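Long-range contacts in xylose isomerase domain protein (Alicyclobacillus acidocaldarius subsp. acidocaldarius, PDB 3U0H), which probably acts as an isomerase built on a xylose isomerase-like TIM barrel, with no particular substrate or reaction assigned: residues 203-208 with 246-251; 222-227 with 270-275; 11-16 with 263-268. All blocks are in the same frame, centred on the assembly; numbering follows the deposited sequence.

Contact 1: 203-208 with 246-251; sequences YVHIND and PVAAEV
His205 pairs in parallel with Ala248, a buried contact between the last two strands of the barrel wall, 201-206 and 246-249. Ala248 ties the pairing from both of its backbone polar atoms: its N donates to Val204 O (3.1 Å) and its O accepts from Ile206 N (2.8 Å), both bonds nearly straight. The short strand axes are 35° apart.

On the side facing helix 231-241, Ile206 CG2 lies against Val247 CG1 at 3.6 Å, the two branched side chains set obliquely, while Phe234 and Leu238 of the helix reach Val204 and Leu231 reaches Ile206. This is the beta-alpha-beta crossover that links strands seven and eight of the TIM barrel. Inside the barrel, the edge of the Tyr203 ring meets the Pro246 ring, CE1 to CG 3.8 Å, and its OH lies 3.3 Å from Ala248 CB while hydrogen-bonding Asp34.

Toward the C-terminal ends of the strands, the end where TIM-barrel enzymes carry their active sites, the contact becomes polar. Glu250 CB sits over the centre of the His205 ring in a CH-pi contact, 3.9 Å from the centroid. Glu250 CG stands anti to the backbone N (chi1 -174°); beyond it the chain is extended, and OE1 ends 3.2 Å from His205 ND1 at an angle too poor for a hydrogen bond; ND1 is bonded to Asp179 instead. Asn207 ND2 reaches across to Glu250 O (3.1 Å, N-H...O 146°) and also bonds Asp179, while its OD1 bonds Ser180, so the amide is gripped at both ends and its rotation fixed.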
# COMPACT_ATOMS: atom_id res chain seq x y z
N TYR A 203 23.13 1.02 -9.24
CA TYR A 203 24.50 0.60 -9.17
C TYR A 203 24.97 0.35 -10.60
O TYR A 203 24.18 0.15 -11.50
CB TYR A 203 24.60 -0.65 -8.24
CG TYR A 203 26.00 -1.21 -7.91
CD1 TYR A 203 27.02 -0.37 -7.48
CD2 TYR A 203 26.26 -2.58 -8.00
CE1 TYR A 203 28.28 -0.88 -7.21
CE2 TYR A 203 27.52 -3.12 -7.67
CZ TYR A 203 28.52 -2.26 -7.29
OH TYR A 203 29.78 -2.74 -6.98
N VAL A 204 26.27 0.43 -10.81
CA VAL A 204 26.81 0.49 -12.14
C VAL A 204 27.99 -0.45 -12.27
O VAL A 204 28.84 -0.54 -11.36
CB VAL A 204 27.23 1.93 -12.46
CG1 VAL A 204 27.93 1.98 -13.81
CG2 VAL A 204 25.98 2.82 -12.41
N HIS A 205 28.01 -1.22 -13.36
CA HIS A 205 29.17 -2.01 -13.71
C HIS A 205 29.77 -1.48 -14.98
O HIS A 205 29.04 -1.12 -15.92
CB HIS A 205 28.82 -3.47 -13.98
CG HIS A 205 28.40 -4.28 -12.78
ND1 HIS A 205 27.76 -5.46 -12.91
CD2 HIS A 205 28.55 -4.07 -11.43
CE1 HIS A 205 27.53 -5.99 -11.70
NE2 HIS A 205 28.00 -5.13 -10.79
N ILE A 206 31.11 -1.51 -15.03
CA ILE A 206 31.89 -1.22 -16.22
C ILE A 206 32.87 -2.38 -16.64
O ILE A 206 33.28 -3.18 -15.81
CB ILE A 206 32.59 0.15 -15.99
CG1 ILE A 206 32.99 0.79 -17.32
CG2 ILE A 206 33.73 0.03 -14.99
CD1 ILE A 206 33.24 2.28 -17.27
N ASN A 207 33.22 -2.47 -17.93
CA ASN A 207 33.98 -3.61 -18.53
C ASN A 207 34.02 -3.34 -20.03
O ASN A 207 33.58 -2.26 -20.47
CB ASN A 207 33.32 -4.99 -18.25
CG ASN A 207 31.81 -4.90 -18.40
OD1 ASN A 207 31.34 -4.54 -19.49
ND2 ASN A 207 31.07 -5.08 -17.30
N ASP A 208 34.55 -4.29 -20.81
CA ASP A 208 34.75 -4.11 -22.25
C ASP A 208 34.71 -5.42 -23.05
O ASP A 208 34.64 -6.48 -22.48
CB ASP A 208 36.08 -3.37 -22.53
CG ASP A 208 35.94 -2.25 -23.55
OD1 ASP A 208 35.09 -2.39 -24.46
OD2 ASP A 208 36.69 -1.24 -23.43
N PRO A 246 29.42 4.48 -6.90
CA PRO A 246 30.48 3.59 -7.33
C PRO A 246 30.24 2.97 -8.67
O PRO A 246 29.08 2.60 -9.02
CB PRO A 246 30.48 2.48 -6.27
CG PRO A 246 29.10 2.52 -5.69
CD PRO A 246 28.81 3.99 -5.64
N VAL A 247 31.32 2.84 -9.39
CA VAL A 247 31.36 2.15 -10.67
C VAL A 247 32.33 1.00 -10.56
O VAL A 247 33.55 1.20 -10.50
CB VAL A 247 31.81 3.13 -11.74
CG1 VAL A 247 31.92 2.48 -13.09
CG2 VAL A 247 30.89 4.36 -11.76
N ALA A 248 31.78 -0.22 -10.56
CA ALA A 248 32.61 -1.42 -10.36
C ALA A 248 33.00 -2.09 -11.64
O ALA A 248 32.17 -2.29 -12.52
CB ALA A 248 31.88 -2.40 -9.49
N ALA A 249 34.28 -2.45 -11.75
CA ALA A 249 34.76 -3.21 -12.91
C ALA A 249 34.49 -4.70 -12.70
O ALA A 249 35.37 -5.43 -12.21
CB ALA A 249 36.23 -2.95 -13.14
N GLU A 250 33.27 -5.13 -13.02
CA GLU A 250 32.90 -6.58 -13.06
C GLU A 250 33.39 -7.17 -14.39
O GLU A 250 32.76 -6.97 -15.44
CB GLU A 250 31.39 -6.84 -12.88
CG GLU A 250 31.04 -8.36 -12.77
CD GLU A 250 29.56 -8.72 -12.55
OE1 GLU A 250 28.70 -8.48 -13.44
OE2 GLU A 250 29.25 -9.30 -11.49
N VAL A 251 34.53 -7.87 -14.34
CA VAL A 251 35.15 -8.45 -15.53
C VAL A 251 35.09 -9.96 -15.43
O VAL A 251 36.08 -10.59 -15.08
CB VAL A 251 36.57 -7.91 -15.76
CG1 VAL A 251 37.20 -8.55 -16.98
CG2 VAL A 251 36.52 -6.39 -15.93

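Contact 2: 222-227 with 270-275; sequences LLPGDG and ERLEKL
Arg271 lays the edge of its guanidinium against the 222-227 loop, where NH1 meets both Pro224 O and Asp226 OD1. The bond to Pro224 O is 2.8 Å long, with the oxygen in the guanidinium plane. Asp226 OD1 forms the salt bridge, taking a weak bond from NH1 (2.8 Å) and a second from NH2 (3.0 Å), the latter on its syn side. One carboxylate oxygen thus sits in the fork of two nitrogens, meeting the guanidinium at its edge, with the two planes almost perpendicular (86°). The arginine reaches this far from its helix because its chain is extended from CG to NE.

Beside the polar grip, Pro224 CB packs on Leu272 CD2 at 3.9 Å, and both side chains also touch Ile206 on the barrel wall. Asp226 N bonds Leu223 O, closing the turn whose carbonyl and carboxylate Arg271 holds. Gly225 has phi 87°; a side chain there would press on the carbonyl O of Pro224 and come close to Arg271 NH1. The arrangement is a type II beta turn with glycine in its third place, set in the loop after strand seven of a TIM barrel and clasped by the C-terminal helix.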
# COMPACT_ATOMS: atom_id res chain seq x y z
N LEU A 222 36.51 -8.23 -20.79
CA LEU A 222 37.84 -7.60 -20.80
C LEU A 222 37.83 -6.44 -19.79
O LEU A 222 36.76 -6.01 -19.28
CB LEU A 222 38.14 -7.11 -22.20
CG LEU A 222 38.42 -8.11 -23.33
CD1 LEU A 222 38.96 -7.35 -24.54
CD2 LEU A 222 39.42 -9.19 -22.92
N LEU A 223 39.03 -5.96 -19.48
CA LEU A 223 39.21 -4.83 -18.60
C LEU A 223 38.68 -3.60 -19.25
O LEU A 223 38.93 -3.41 -20.45
CB LEU A 223 40.69 -4.57 -18.36
CG LEU A 223 41.49 -5.71 -17.76
CD1 LEU A 223 42.93 -5.23 -17.48
CD2 LEU A 223 40.77 -6.23 -16.51
N PRO A 224 38.01 -2.72 -18.47
CA PRO A 224 37.57 -1.44 -19.03
C PRO A 224 38.66 -0.79 -19.89
O PRO A 224 39.80 -0.66 -19.44
CB PRO A 224 37.31 -0.59 -17.80
CG PRO A 224 37.03 -1.57 -16.72
CD PRO A 224 37.93 -2.73 -17.00
N GLY A 225 38.31 -0.45 -21.13
CA GLY A 225 39.27 0.15 -22.03
C GLY A 225 40.16 -0.76 -22.89
O GLY A 225 40.92 -0.26 -23.71
N ASP A 226 40.10 -2.08 -22.75
CA ASP A 226 40.84 -2.95 -23.71
C ASP A 226 40.00 -3.35 -24.96
O ASP A 226 40.45 -4.06 -25.82
CB ASP A 226 41.38 -4.17 -22.99
CG ASP A 226 42.48 -3.83 -21.98
OD1 ASP A 226 43.18 -2.81 -22.16
OD2 ASP A 226 42.66 -4.60 -21.00
N GLY A 227 38.79 -2.80 -25.11
CA GLY A 227 37.91 -3.17 -26.22
C GLY A 227 37.25 -2.03 -26.97
O GLY A 227 37.82 -0.94 -27.07
N GLU A 270 42.94 3.93 -12.35
CA GLU A 270 43.49 4.99 -13.21
C GLU A 270 42.68 5.13 -14.45
O GLU A 270 42.31 6.21 -14.85
CB GLU A 270 44.92 4.70 -13.67
CG GLU A 270 45.98 5.06 -12.65
CD GLU A 270 47.33 4.35 -12.88
OE1 GLU A 270 47.69 3.99 -14.05
OE2 GLU A 270 48.03 4.14 -11.86
N ARG A 271 42.41 4.02 -15.09
CA ARG A 271 41.61 4.10 -16.28
C ARG A 271 40.21 4.68 -16.05
O ARG A 271 39.71 5.45 -16.86
CB ARG A 271 41.54 2.74 -16.90
CG ARG A 271 42.84 2.38 -17.60
CD ARG A 271 42.65 1.04 -18.27
NE ARG A 271 43.79 0.54 -19.04
CZ ARG A 271 43.70 -0.48 -19.88
NH1 ARG A 271 42.53 -1.11 -20.05
NH2 ARG A 271 44.78 -0.91 -20.52
N LEU A 272 39.59 4.35 -14.93
CA LEU A 272 38.22 4.81 -14.66
C LEU A 272 38.18 6.26 -14.19
O LEU A 272 37.28 6.98 -14.56
CB LEU A 272 37.50 3.91 -13.64
CG LEU A 272 37.20 2.50 -14.15
CD1 LEU A 272 36.25 1.79 -13.21
CD2 LEU A 272 36.66 2.56 -15.58
N GLU A 273 39.16 6.70 -13.41
CA GLU A 273 39.16 8.13 -13.04
C GLU A 273 39.23 8.95 -14.30
O GLU A 273 38.58 9.95 -14.37
CB GLU A 273 40.32 8.50 -12.15
CG GLU A 273 40.28 7.85 -10.79
CD GLU A 273 41.66 7.80 -10.16
OE1 GLU A 273 42.67 7.98 -10.88
OE2 GLU A 273 41.75 7.57 -8.93
N LYS A 274 39.98 8.50 -15.31
CA LYS A 274 40.14 9.25 -16.58
C LYS A 274 38.87 9.16 -17.41
O LYS A 274 38.37 10.17 -17.90
CB LYS A 274 41.35 8.77 -17.39
CG LYS A 274 42.68 9.08 -16.69
CD LYS A 274 43.94 8.86 -17.56
CE LYS A 274 45.27 9.04 -16.79
NZ LYS A 274 46.04 7.78 -16.44
N LEU A 275 38.31 7.96 -17.52
CA LEU A 275 37.01 7.82 -18.19
C LEU A 275 35.95 8.71 -17.56
O LEU A 275 35.20 9.39 -18.25
CB LEU A 275 36.57 6.37 -18.19
CG LEU A 275 37.34 5.60 -19.28
CD1 LEU A 275 37.30 4.12 -19.02
CD2 LEU A 275 36.76 5.93 -20.65

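Contact 3: 11-16 with 263-268; sequences TLVDET and SRARLV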
# COMPACT_ATOMS: atom_id res chain seq x y z
N THR A 11 36.37 -10.10 -9.18
CA THR A 11 36.86 -10.63 -10.46
C THR A 11 38.08 -9.94 -10.98
O THR A 11 38.75 -10.47 -11.82
CB THR A 11 35.84 -10.48 -11.58
OG1 THR A 11 35.59 -9.08 -11.78
CG2 THR A 11 34.53 -11.22 -11.23
N LEU A 12 38.36 -8.73 -10.55
CA LEU A 12 39.55 -8.06 -11.06
C LEU A 12 40.83 -8.64 -10.53
O LEU A 12 41.85 -8.53 -11.18
CB LEU A 12 39.54 -6.57 -10.72
CG LEU A 12 39.23 -5.65 -11.86
CD1 LEU A 12 39.65 -4.24 -11.47
CD2 LEU A 12 39.99 -6.16 -13.06
N VAL A 13 40.79 -9.21 -9.32
CA VAL A 13 41.98 -9.61 -8.59
C VAL A 13 41.95 -11.10 -8.26
O VAL A 13 40.89 -11.73 -8.16
CB VAL A 13 42.12 -8.82 -7.28
CG1 VAL A 13 42.08 -7.33 -7.57
CG2 VAL A 13 41.04 -9.19 -6.29
N ASP A 14 43.10 -11.70 -8.06
CA ASP A 14 43.08 -13.17 -8.05
C ASP A 14 43.00 -13.60 -6.61
O ASP A 14 43.91 -14.20 -6.12
CB ASP A 14 44.26 -13.83 -8.85
CG ASP A 14 45.47 -12.89 -9.08
OD1 ASP A 14 45.75 -12.01 -8.22
OD2 ASP A 14 46.16 -13.04 -10.13
N GLU A 15 41.96 -13.18 -5.90
CA GLU A 15 42.07 -13.15 -4.45
C GLU A 15 40.80 -13.56 -3.79
O GLU A 15 39.73 -13.06 -4.07
CB GLU A 15 42.56 -11.78 -3.93
CG GLU A 15 43.18 -11.79 -2.51
CD GLU A 15 43.96 -13.08 -2.17
OE1 GLU A 15 45.20 -13.07 -2.38
OE2 GLU A 15 43.36 -14.11 -1.72
N THR A 16 40.95 -14.51 -2.87
CA THR A 16 39.83 -15.17 -2.24
C THR A 16 39.77 -14.84 -0.73
O THR A 16 38.68 -14.85 -0.16
CB THR A 16 39.94 -16.70 -2.54
OG1 THR A 16 38.69 -17.36 -2.32
CG2 THR A 16 41.09 -17.34 -1.73
N SER A 263 48.51 -5.07 -10.15
CA SER A 263 48.65 -4.19 -11.29
C SER A 263 47.28 -3.98 -11.94
O SER A 263 46.99 -2.92 -12.44
CB SER A 263 49.70 -4.72 -12.30
OG SER A 263 49.24 -5.90 -12.94
N ARG A 264 46.41 -4.98 -11.92
CA ARG A 264 45.06 -4.83 -12.53
C ARG A 264 44.20 -3.83 -11.79
O ARG A 264 43.60 -2.93 -12.38
CB ARG A 264 44.31 -6.16 -12.61
CG ARG A 264 44.77 -7.03 -13.76
CD ARG A 264 43.87 -8.23 -13.98
NE ARG A 264 43.67 -9.09 -12.80
CZ ARG A 264 44.38 -10.19 -12.48
NH1 ARG A 264 45.43 -10.56 -13.21
NH2 ARG A 264 44.07 -10.90 -11.40
N ALA A 265 44.16 -3.99 -10.47
CA ALA A 265 43.44 -3.08 -9.63
C ALA A 265 43.87 -1.63 -9.88
O ALA A 265 43.01 -0.78 -10.14
CB ALA A 265 43.62 -3.48 -8.16
N ARG A 266 45.17 -1.34 -9.82
CA ARG A 266 45.69 0.03 -10.01
C ARG A 266 45.40 0.57 -11.39
O ARG A 266 44.94 1.71 -11.53
CB ARG A 266 47.19 0.09 -9.72
CG ARG A 266 47.78 1.49 -9.60
CD ARG A 266 49.29 1.48 -9.27
NE ARG A 266 49.67 0.40 -8.33
CZ ARG A 266 49.57 0.47 -6.99
NH1 ARG A 266 49.14 1.59 -6.39
NH2 ARG A 266 49.92 -0.58 -6.26
N LEU A 267 45.64 -0.25 -12.41
CA LEU A 267 45.42 0.17 -13.81
C LEU A 267 43.97 0.57 -14.12
O LEU A 267 43.72 1.55 -14.81
CB LEU A 267 45.86 -0.92 -14.80
CG LEU A 267 45.97 -0.45 -16.25
CD1 LEU A 267 46.92 0.75 -16.38
CD2 LEU A 267 46.41 -1.60 -17.15
N VAL A 268 43.02 -0.19 -13.63
CA VAL A 268 41.61 0.11 -13.94
C VAL A 268 41.10 1.33 -13.11
O VAL A 268 40.31 2.12 -13.60
CB VAL A 268 40.74 -1.16 -13.73
CG1 VAL A 268 39.24 -0.88 -13.91
CG2 VAL A 268 41.22 -2.27 -14.65
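The seam where a TIM barrel closes on itself holds this contact: Leu12, Val13 and Asp14, in the loop after the first strand, lie on Arg264, Ala265 and Val268 of the C-terminal helix 261-280. Arg264 supplies the polar part. Its NE points almost straight at Leu12 O (N-H...O 176°), the oxygen lying in the guanidinium plane; the modelled 2.5 Å is too short to be taken at face value, so the exact length is doubtful. NH2 adds a weak bond to the same oxygen at 3.3 Å. The arginine chain is bent at chi3 (-55°), which turns NE back to the loop rather than letting it run on outward.

NH2 also makes a weak salt bridge to Asp14 OD2 (3.2 Å), the carboxylate plane turned 75° from the guanidinium. Leu12 O and Asp14 OD2 both lie at the guanidinium edge; NH1 has a further weak bond to Asp258 O. An alanine in place of Arg264 would probably leave Leu12 O without its helix donors and the Asp14 carboxylate without this cationic mate, setting the loop freer to move away from the helix.

Such closure brings the first beta-alpha unit against the last helix of the eightfold barrel, here across almost the whole chain. The apolar half of the seam lies beside the arginine. Leu12 CD1 meets Val268 CB tip to tip at 4.0 Å, and both side chains reach Ala249 on the last strand. Val13 CG1 touches Ala265 CB at 4.2 Å, while Tyr21 and Leu24 of helix 18-27 pack on Val13 and Leu24 also reaches Ala265.

Contacts 2 and 3 occupy successive parts of helix 261-280, their centres about 13 Å apart, and their loops meet: Leu223 CD2 lies 3.5 Å from Leu12 CD2, and Pro224 CG 3.6 Å from Val268 CG1. Contact 1 lies deeper in the barrel, about 10 Å from contact 2 and 13 Å from contact 3, centre to centre. A probable hydrogen bond from Leu222 N to Asp208 O (3.1 Å) joins it to contact 2; another, between Val251 N and Thr11 OG1 (3.0 Å), joins it to contact 3. Beside contact 1 an ethanediol molecule, probably from the crystallisation liquor, lies about 4 Å from the Tyr203 side chain; such molecules often mark pockets, but no active site is assigned here.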